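Local coordinates for protein RNA N6-adenosine-methyltransferase METTL16,RNA N6-adenosine-methyltransferase METTL16 (Homo sapiens, PDB 6M1U) that methylates the N6 position of adenosine in RNA such as U6 snRNA, its vertebrate conserved region probably helping to engage the RNA, at residues 38-41 with 42-46. Residues are numbered along the deposited sequence; the frame is centred on the assembly and turned at random.
Sequences IEKI and LTDLK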
loop_
_atom_site.group_PDB
_atom_site.type_symbol
_atom_site.label_atom_id
_atom_site.label_comp_id
_atom_site.label_asym_id
_atom_site.label_seq_id
_atom_site.Cartn_x
_atom_site.Cartn_y
_atom_site.Cartn_z
ATOM N N ILE A 38 0.726 2.752 -4.157
ATOM C CA ILE A 38 1.448 1.794 -3.321
ATOM C C ILE A 38 2.445 0.995 -4.167
ATOM O O ILE A 38 3.579 0.736 -3.743
ATOM C CB ILE A 38 0.469 0.877 -2.569
ATOM C CG1 ILE A 38 -0.395 1.691 -1.616
ATOM C CG2 ILE A 38 1.226 -0.105 -1.742
ATOM C CD1 ILE A 38 -1.586 0.932 -1.079
ATOM N N GLU A 39 2.056 0.632 -5.397
ATOM C CA GLU A 39 2.974 -0.097 -6.270
ATOM C C GLU A 39 4.206 0.738 -6.578
ATOM O O GLU A 39 5.328 0.221 -6.590
ATOM C CB GLU A 39 2.262 -0.506 -7.556
ATOM C CG GLU A 39 1.273 -1.640 -7.379
ATOM C CD GLU A 39 0.394 -1.888 -8.603
ATOM O OE1 GLU A 39 0.302 -1.026 -9.508
ATOM O OE2 GLU A 39 -0.218 -2.976 -8.653
ATOM N N LYS A 40 4.021 2.046 -6.790
ATOM C CA LYS A 40 5.162 2.935 -6.977
ATOM C C LYS A 40 6.044 2.959 -5.729
ATOM O O LYS A 40 7.272 2.866 -5.817
ATOM C CB LYS A 40 4.664 4.341 -7.323
ATOM C CG LYS A 40 5.571 5.128 -8.259
ATOM C CD LYS A 40 6.673 5.839 -7.514
ATOM C CE LYS A 40 7.861 6.076 -8.440
ATOM N NZ LYS A 40 8.776 7.153 -7.913
ATOM N N ILE A 41 5.430 3.052 -4.553
ATOM C CA ILE A 41 6.194 3.154 -3.315
ATOM C C ILE A 41 7.004 1.889 -3.074
ATOM O O ILE A 41 8.149 1.941 -2.596
ATOM C CB ILE A 41 5.235 3.438 -2.146
ATOM C CG1 ILE A 41 4.671 4.851 -2.274
ATOM C CG2 ILE A 41 5.924 3.138 -0.796
ATOM C CD1 ILE A 41 3.435 5.055 -1.510
ATOM N N LEU A 42 6.411 0.729 -3.369
ATOM C CA LEU A 42 7.088 -0.533 -3.094
ATOM C C LEU A 42 8.234 -0.744 -4.061
ATOM O O LEU A 42 9.348 -1.062 -3.630
ATOM C CB LEU A 42 6.108 -1.713 -3.144
ATOM C CG LEU A 42 5.026 -1.657 -2.059
ATOM C CD1 LEU A 42 3.984 -2.757 -2.201
ATOM C CD2 LEU A 42 5.656 -1.695 -0.702
ATOM N N THR A 43 7.998 -0.548 -5.375
ATOM C CA THR A 43 9.099 -0.751 -6.323
ATOM C C THR A 43 10.287 0.132 -5.964
ATOM O O THR A 43 11.434 -0.310 -6.060
ATOM C CB THR A 43 8.694 -0.477 -7.778
ATOM O OG1 THR A 43 8.350 0.895 -7.891
ATOM C CG2 THR A 43 7.528 -1.319 -8.226
ATOM N N ASP A 44 10.030 1.359 -5.500
ATOM C CA ASP A 44 11.109 2.240 -5.071
ATOM C C ASP A 44 11.919 1.626 -3.936
ATOM O O ASP A 44 13.134 1.832 -3.876
ATOM C CB ASP A 44 10.546 3.608 -4.659
ATOM C CG ASP A 44 9.997 4.413 -5.857
ATOM O OD1 ASP A 44 10.162 3.960 -7.024
ATOM O OD2 ASP A 44 9.390 5.494 -5.628
ATOM N N LEU A 45 11.283 0.848 -3.055
ATOM C CA LEU A 45 12.001 0.077 -2.044
ATOM C C LEU A 45 12.583 -1.223 -2.588
ATOM O O LEU A 45 13.179 -1.994 -1.817
ATOM C CB LEU A 45 11.092 -0.245 -0.854
ATOM C CG LEU A 45 10.183 0.851 -0.269
ATOM C CD1 LEU A 45 9.517 0.368 1.035
ATOM C CD2 LEU A 45 10.919 2.174 -0.072
ATOM N N LYS A 46 12.448 -1.477 -3.891
ATOM C CA LYS A 46 12.859 -2.747 -4.484
ATOM C C LYS A 46 12.239 -3.928 -3.721
ATOM O O LYS A 46 12.818 -5.000 -3.578
ATOM C CB LYS A 46 14.391 -2.815 -4.584
ATOM C CG LYS A 46 14.965 -1.582 -5.339
ATOM C CD LYS A 46 16.247 -1.867 -6.105
ATOM C CE LYS A 46 17.336 -0.791 -5.830
ATOM N NZ LYS A 46 18.779 -1.267 -6.054
#
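Ile38 CG2 and Leu42 CD1 meet at 3.9 Å, their side chains side by side and pointing the same way in the last turns of helix 30-44, an amphipathic helix packed against the antiparallel sheet and ended by a Schellman motif. With CG2 of Ile38 anti to the backbone N, this methyl, not CG1, is the branch that meets Leu42. The turn is alpha-helical by its i to i+4 bonds: Leu42 N donates to Ile38 O at 2.9 Å, and Thr43 N reaches Glu39 O at 3.0 Å. Leu42 also touches Leu61 and Ile114 of the sheet and Ile145 of helix 136-153, whereas Ile41 turns to Tyr144 and Gln148 of that helix. Replacing Leu42 with an alanine would probably open a gap beside Ile38 CG2 and weaken the hold on Ile145 of helix 136-153. At the helix end, Leu45 N makes a weak bond to Ile41 O, and Lys46, with positive phi (52°), sends its N to Thr43 O at 2.7 Å. The exposed side is polar. Lys40 bends at chi2 (-85°), which brings its chain back across Asp44, where NZ forms a salt bridge to OD2 at 2.9 Å, meeting its syn lone pair. Lys40 O itself accepts two bonds, from the same face of its carbonyl plane: Asp44 N at 3.2 Å and, with a C=O...OG1 angle of 117°, Thr43 OG1 at 3.1 Å.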